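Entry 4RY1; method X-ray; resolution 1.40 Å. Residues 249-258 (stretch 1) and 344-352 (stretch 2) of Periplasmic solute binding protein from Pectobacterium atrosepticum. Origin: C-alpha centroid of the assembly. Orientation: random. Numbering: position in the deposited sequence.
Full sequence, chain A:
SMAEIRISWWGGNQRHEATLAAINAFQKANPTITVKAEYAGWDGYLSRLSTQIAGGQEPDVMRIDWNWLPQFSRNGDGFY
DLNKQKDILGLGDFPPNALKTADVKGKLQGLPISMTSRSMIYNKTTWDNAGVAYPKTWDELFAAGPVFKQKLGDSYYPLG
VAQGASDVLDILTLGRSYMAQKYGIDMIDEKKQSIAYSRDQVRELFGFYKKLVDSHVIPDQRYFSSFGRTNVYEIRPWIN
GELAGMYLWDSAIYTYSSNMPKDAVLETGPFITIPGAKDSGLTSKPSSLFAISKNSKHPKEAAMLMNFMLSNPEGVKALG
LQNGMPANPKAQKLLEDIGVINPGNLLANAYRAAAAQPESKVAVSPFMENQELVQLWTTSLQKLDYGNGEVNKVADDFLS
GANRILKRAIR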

ATOM      1  N   TRP A 249       0.656  -0.201  -4.812  1.00 11.99           N
ATOM      2  CA  TRP A 249      -0.487  -0.956  -4.295  1.00 12.20           C
ATOM      3  C   TRP A 249      -1.654  -0.711  -5.263  1.00 12.11           C
ATOM      4  O   TRP A 249      -1.883   0.435  -5.669  1.00 12.19           O
ATOM      5  N   ASP A 250      -2.443  -1.733  -5.591  1.00 12.35           N
ATOM      6  CA  ASP A 250      -3.563  -1.469  -6.516  1.00 13.33           C
ATOM      7  C   ASP A 250      -4.563  -0.449  -5.939  1.00 12.70           C
ATOM      8  O   ASP A 250      -5.248   0.243  -6.688  1.00 14.18           O
ATOM      9  N   SER A 251      -4.582  -0.316  -4.607  1.00 12.74           N
ATOM     10  CA  SER A 251      -5.422   0.683  -3.917  1.00 13.47           C
ATOM     11  C   SER A 251      -4.965   2.133  -4.160  1.00 14.41           C
ATOM     12  O   SER A 251      -5.676   3.077  -3.809  1.00 15.45           O
ATOM     13  N   ALA A 252      -3.791   2.306  -4.760  1.00 13.33           N
ATOM     14  CA  ALA A 252      -3.265   3.636  -5.106  1.00 13.45           C
ATOM     15  C   ALA A 252      -3.460   4.007  -6.574  1.00 13.75           C
ATOM     16  O   ALA A 252      -3.139   5.111  -6.994  1.00 13.04           O
ATOM     17  N   ILE A 253      -3.935   3.063  -7.369  1.00 12.34           N
ATOM     18  CA  ILE A 253      -4.091   3.312  -8.807  1.00 12.20           C
ATOM     19  C   ILE A 253      -4.949   4.543  -9.098  1.00 14.59           C
ATOM     20  O   ILE A 253      -4.573   5.349  -9.936  1.00 15.77           O
ATOM     21  N   TYR A 254      -6.071   4.703  -8.395  1.00 13.55           N
ATOM     22  CA  TYR A 254      -6.963   5.845  -8.657  1.00 16.98           C
ATOM     23  C   TYR A 254      -6.215   7.154  -8.407  1.00 17.16           C
ATOM     24  O   TYR A 254      -6.285   8.087  -9.192  1.00 18.65           O
ATOM     25  N   THR A 255      -5.468   7.202  -7.312  1.00 16.27           N
ATOM     26  CA  THR A 255      -4.664   8.383  -6.993  1.00 17.92           C
ATOM     27  C   THR A 255      -3.652   8.716  -8.088  1.00 17.01           C
ATOM     28  O   THR A 255      -3.491   9.876  -8.494  1.00 18.82           O
ATOM     29  N   TYR A 256      -2.915   7.706  -8.546  1.00 17.25           N
ATOM     30  CA  TYR A 256      -1.908   7.941  -9.602  1.00 18.63           C
ATOM     31  C   TYR A 256      -2.505   8.195 -10.982  1.00 17.28           C
ATOM     32  O   TYR A 256      -1.870   8.807 -11.844  1.00 21.69           O
ATOM     33  N   SER A 257      -3.744   7.758 -11.172  1.00 20.08           N
ATOM     34  CA  SER A 257      -4.464   7.997 -12.406  1.00 21.21           C
ATOM     35  C   SER A 257      -5.080   9.395 -12.455  1.00 23.81           C
ATOM     36  O   SER A 257      -5.378   9.903 -13.535  1.00 28.94           O
ATOM     37  N   SER A 258      -5.217  10.018 -11.282  1.00 20.39           N
ATOM     38  CA  SER A 258      -6.119  11.172 -11.076  1.00 23.14           C
ATOM     39  C   SER A 258      -5.745  12.396 -11.919  1.00 30.86           C
ATOM     40  O   SER A 258      -6.617  13.107 -12.409  1.00 30.76           O
ATOM     41  N   GLY A 344     -12.660  -2.752 -18.290  1.00 17.44           N
ATOM     42  CA  GLY A 344     -11.984  -1.510 -18.699  1.00 20.46           C
ATOM     43  C   GLY A 344     -11.338  -0.772 -17.534  1.00 21.19           C
ATOM     44  O   GLY A 344     -10.648   0.230 -17.722  1.00 25.52           O
ATOM     45  N   ASN A 345     -11.580  -1.267 -16.326  1.00 16.96           N
ATOM     46  CA  ASN A 345     -11.186  -0.573 -15.113  1.00 15.45           C
ATOM     47  C   ASN A 345      -9.812  -1.050 -14.665  1.00 14.36           C
ATOM     48  O   ASN A 345      -9.598  -2.234 -14.429  1.00 14.74           O
ATOM     49  N   LEU A 346      -8.881  -0.106 -14.553  1.00 14.06           N
ATOM     50  CA  LEU A 346      -7.476  -0.451 -14.294  1.00 14.10           C
ATOM     51  C   LEU A 346      -7.276  -1.118 -12.913  1.00 13.40           C
ATOM     52  O   LEU A 346      -6.476  -2.040 -12.763  1.00 14.12           O
ATOM     53  N   LEU A 347      -7.978  -0.607 -11.900  1.00 12.71           N
ATOM     54  CA  LEU A 347      -7.938  -1.234 -10.578  1.00 12.84           C
ATOM     55  C   LEU A 347      -8.426  -2.692 -10.633  1.00 11.51           C
ATOM     56  O   LEU A 347      -7.778  -3.592 -10.139  1.00 13.48           O
ATOM     57  N   ALA A 348      -9.563  -2.914 -11.298  1.00 12.79           N
ATOM     58  CA  ALA A 348     -10.113  -4.256 -11.400  1.00 13.92           C
ATOM     59  C   ALA A 348      -9.124  -5.154 -12.122  1.00 13.82           C
ATOM     60  O   ALA A 348      -8.904  -6.297 -11.752  1.00 14.68           O
ATOM     61  N   ASN A 349      -8.524  -4.619 -13.171  1.00 13.71           N
ATOM     62  CA  ASN A 349      -7.578  -5.416 -13.959  1.00 15.40           C
ATOM     63  C   ASN A 349      -6.313  -5.782 -13.143  1.00 13.77           C
ATOM     64  O   ASN A 349      -5.846  -6.933 -13.139  1.00 14.41           O
ATOM     65  N   ALA A 350      -5.776  -4.797 -12.424  1.00 13.63           N
ATOM     66  CA  ALA A 350      -4.613  -5.041 -11.562  1.00 13.67           C
ATOM     67  C   ALA A 350      -4.913  -6.027 -10.425  1.00 13.23           C
ATOM     68  O   ALA A 350      -4.124  -6.925 -10.123  1.00 12.68           O
ATOM     69  N   TYR A 351      -6.079  -5.857  -9.818  1.00 13.70           N
ATOM     70  CA  TYR A 351      -6.503  -6.735  -8.717  1.00 13.78           C
ATOM     71  C   TYR A 351      -6.710  -8.180  -9.207  1.00 13.47           C
ATOM     72  O   TYR A 351      -6.223  -9.128  -8.590  1.00 13.39           O
ATOM     73  N   ARG A 352      -7.386  -8.326 -10.342  1.00 14.37           N
ATOM     74  CA  ARG A 352      -7.636  -9.640 -10.942  1.00 15.88           C
ATOM     75  C   ARG A 352      -6.338 -10.300 -11.365  1.00 15.49           C
ATOM     76  O   ARG A 352      -6.192 -11.504 -11.190  1.00 18.66           O
TER

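The axes of helix 346-352 and helix 253-257 make an angle of 137° between their N-to-C directions and approach to 10.8 Å, a gap that aliphatic side chains can fill; residues just before the first helix also take part. Gly 344, without a side chain, stays out of reach, and contact begins at Asn 345. This residue is the N-cap: its side chain, t at chi1, turns OD1 back to accept from Ala 348 N (Asn 345 OD1 to Ala 348 N, 3.0 Å). The amide's other end serves the partner stretch, where Asn 345 ND2 donates to Tyr 254 OH at 2.9 Å, meeting the ring at its edge. Asparagine suits the site because one amide both accepts and donates.

Leu 346 (t, p) points toward stretch 1 and sets its CD2 3.7 Å from Ile 253 CG2 and 4.1 Å from Ser 257 OG. Leu 347, also t, p and pointing toward stretch 1, sits across from Asp 250, their CA atoms 6.0 Å apart. Leu 347 CD1 comes 3.4 Å from the backbone Asp 250 O, and Leu 347 CB rests 3.8 Å from Tyr 254 CE1, so a branched aliphatic chain fills space between the turn and the tyrosine. Ala 348 points away and Asn 349 sideways; neither touches stretch 1.

One turn beyond Leu 346 and Leu 347, Ala 350 again points toward the partner. Its small methyl leaves room for Ile 253 (m, t), whose CD1 reaches within 3.5 Å of Ala 350 CB; Asp 250 CB is 4.0 Å from that same methyl. The CA-to-CB bond of Tyr 351 (t at chi1) points sideways to stretch 1, and Tyr 351 CD2 lies 4.0 Å from Asp 250 OD2.

That aspartate, p at chi1, is buried, yet its carboxylate is hydrogen-bonded elsewhere in the structure. Water 1 lies between the stretches, 2.8 Å from Asp 250 OD2 and 3.0 Å from Ala 350 O, the second contact weak; with other acceptors in reach, which of them receive its protons stays open. Arg 352 extends out of reach of stretch 1.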

ATOM      1  CB  TRP A 249      -0.886  -0.490  -2.901  1.00 12.86           C
ATOM      2  CG  TRP A 249       0.107  -0.758  -1.836  1.00 12.54           C
ATOM      3  CD1 TRP A 249       0.796   0.169  -1.104  1.00 14.58           C
ATOM      4  CD2 TRP A 249       0.514  -2.046  -1.344  1.00 13.14           C
ATOM      5  NE1 TRP A 249       1.595  -0.474  -0.193  1.00 15.16           N
ATOM      6  CE2 TRP A 249       1.443  -1.824  -0.325  1.00 13.17           C
ATOM      7  CE3 TRP A 249       0.165  -3.374  -1.662  1.00 13.88           C
ATOM      8  CZ2 TRP A 249       2.054  -2.875   0.372  1.00 15.08           C
ATOM      9  CZ3 TRP A 249       0.767  -4.414  -0.970  1.00 14.89           C
ATOM     10  CH2 TRP A 249       1.697  -4.157   0.040  1.00 14.63           C
ATOM     11  CB  ASP A 250      -4.224  -2.736  -7.101  1.00 14.94           C
ATOM     12  CG  ASP A 250      -4.687  -3.723  -6.056  1.00 14.02           C
ATOM     13  OD1 ASP A 250      -5.511  -3.327  -5.200  1.00 14.77           O
ATOM     14  OD2 ASP A 250      -4.265  -4.908  -6.110  1.00 15.57           O
ATOM     15  CB  SER A 251      -5.428   0.381  -2.415  1.00 16.50           C
ATOM     16  OG  SER A 251      -4.126   0.469  -1.888  1.00 19.86           O
ATOM     17  CB  ALA A 252      -1.778   3.694  -4.793  1.00 14.00           C
ATOM     18  CB  ILE A 253      -4.643   2.056  -9.515  1.00 12.27           C
ATOM     19  CG1 ILE A 253      -3.551   0.974  -9.554  1.00 13.67           C
ATOM     20  CG2 ILE A 253      -5.170   2.394 -10.907  1.00 15.65           C
ATOM     21  CD1 ILE A 253      -4.063  -0.397  -9.960  1.00 14.06           C
ATOM     22  CB  TYR A 254      -8.242   5.774  -7.809  1.00 15.48           C
ATOM     23  CG  TYR A 254      -9.365   4.967  -8.415  1.00 14.71           C
ATOM     24  CD1 TYR A 254      -9.110   3.879  -9.244  1.00 20.76           C
ATOM     25  CD2 TYR A 254     -10.674   5.285  -8.148  1.00 18.36           C
ATOM     26  CE1 TYR A 254     -10.143   3.147  -9.804  1.00 19.17           C
ATOM     27  CE2 TYR A 254     -11.709   4.553  -8.699  1.00 17.72           C
ATOM     28  CZ  TYR A 254     -11.432   3.482  -9.531  1.00 14.98           C
ATOM     29  OH  TYR A 254     -12.451   2.749 -10.126  1.00 17.52           O
ATOM     30  CB  THR A 255      -3.940   8.206  -5.654  1.00 19.87           C
ATOM     31  OG1 THR A 255      -4.908   7.983  -4.618  1.00 21.43           O
ATOM     32  CG2 THR A 255      -3.087   9.426  -5.337  1.00 22.29           C
ATOM     33  CB  TYR A 256      -0.830   6.832  -9.639  1.00 19.61           C
ATOM     34  CG  TYR A 256       0.160   7.054  -8.518  1.00 15.87           C
ATOM     35  CD1 TYR A 256      -0.206   6.819  -7.211  1.00 16.55           C
ATOM     36  CD2 TYR A 256       1.437   7.576  -8.762  1.00 17.26           C
ATOM     37  CE1 TYR A 256       0.658   7.060  -6.161  1.00 17.01           C
ATOM     38  CE2 TYR A 256       2.315   7.837  -7.711  1.00 16.34           C
ATOM     39  CZ  TYR A 256       1.925   7.561  -6.411  1.00 17.89           C
ATOM     40  OH  TYR A 256       2.724   7.823  -5.314  1.00 18.74           O
ATOM     41  CB  SER A 257      -5.578   6.959 -12.557  1.00 23.50           C
ATOM     42  OG  SER A 257      -5.055   5.689 -12.886  1.00 31.05           O
ATOM     43  CB  SER A 258      -6.220  11.536  -9.578  1.00 24.88           C
ATOM     44  OG  SER A 258      -5.014  12.091  -9.046  1.00 28.30           O
ATOM     45  CB  ASN A 345     -12.239  -0.788 -14.022  1.00 14.96           C
ATOM     46  CG  ASN A 345     -11.896  -0.035 -12.761  1.00 13.86           C
ATOM     47  OD1 ASN A 345     -10.995  -0.438 -12.034  1.00 14.61           O
ATOM     48  ND2 ASN A 345     -12.585   1.070 -12.515  1.00 14.76           N
ATOM     49  CB  LEU A 346      -6.580   0.787 -14.433  1.00 15.39           C
ATOM     50  CG  LEU A 346      -5.083   0.596 -14.247  1.00 15.56           C
ATOM     51  CD1 LEU A 346      -4.492  -0.468 -15.168  1.00 17.06           C
ATOM     52  CD2 LEU A 346      -4.398   1.931 -14.474  1.00 16.73           C
ATOM     53  CB  LEU A 347      -8.722  -0.407  -9.564  1.00 13.55           C
ATOM     54  CG  LEU A 347      -9.145  -1.121  -8.259  1.00 13.89           C
ATOM     55  CD1 LEU A 347      -7.955  -1.626  -7.451  1.00 15.32           C
ATOM     56  CD2 LEU A 347     -10.010  -0.180  -7.441  1.00 15.80           C
ATOM     57  CB  ALA A 348     -11.424  -4.223 -12.156  1.00 16.44           C
ATOM     58  CB  ASN A 349      -7.204  -4.658 -15.240  1.00 19.36           C
ATOM     59  CG  ASN A 349      -8.346  -4.632 -16.259  1.00 20.96           C
ATOM     60  OD1 ASN A 349      -9.171  -5.537 -16.296  1.00 28.69           O
ATOM     61  ND2 ASN A 349      -8.389  -3.598 -17.074  1.00 28.93           N
ATOM     62  CB  ALA A 350      -4.125  -3.727 -10.989  1.00 13.79           C
ATOM     63  CB  TYR A 351      -7.777  -6.186  -8.084  1.00 13.73           C
ATOM     64  CG  TYR A 351      -8.277  -6.949  -6.889  1.00 13.41           C
ATOM     65  CD1 TYR A 351      -9.119  -8.036  -7.039  1.00 14.52           C
ATOM     66  CD2 TYR A 351      -7.899  -6.555  -5.601  1.00 14.66           C
ATOM     67  CE1 TYR A 351      -9.597  -8.720  -5.927  1.00 14.48           C
ATOM     68  CE2 TYR A 351      -8.355  -7.211  -4.493  1.00 15.37           C
ATOM     69  CZ  TYR A 351      -9.195  -8.282  -4.640  1.00 15.68           C
ATOM     70  OH  TYR A 351      -9.601  -8.893  -3.475  1.00 19.26           O
ATOM     71  CB  ARG A 352      -8.633  -9.552 -12.099  1.00 17.27           C
ATOM     72  CG  ARG A 352     -10.051  -9.304 -11.604  1.00 18.79           C
ATOM     73  CD  ARG A 352     -11.033  -9.016 -12.723  1.00 22.16           C
ATOM     74  NE  ARG A 352     -12.406  -9.068 -12.224  1.00 27.79           N
ATOM     75  CZ  ARG A 352     -13.474  -8.632 -12.890  1.00 28.31           C
ATOM     76  NH1 ARG A 352     -13.357  -8.089 -14.099  1.00 28.82           N
ATOM     77  NH2 ARG A 352     -14.668  -8.733 -12.335  1.00 35.09           N
TER
HETATM   78  O   HOH W   1      -2.455  -5.660  -8.045  1.00 15.27           O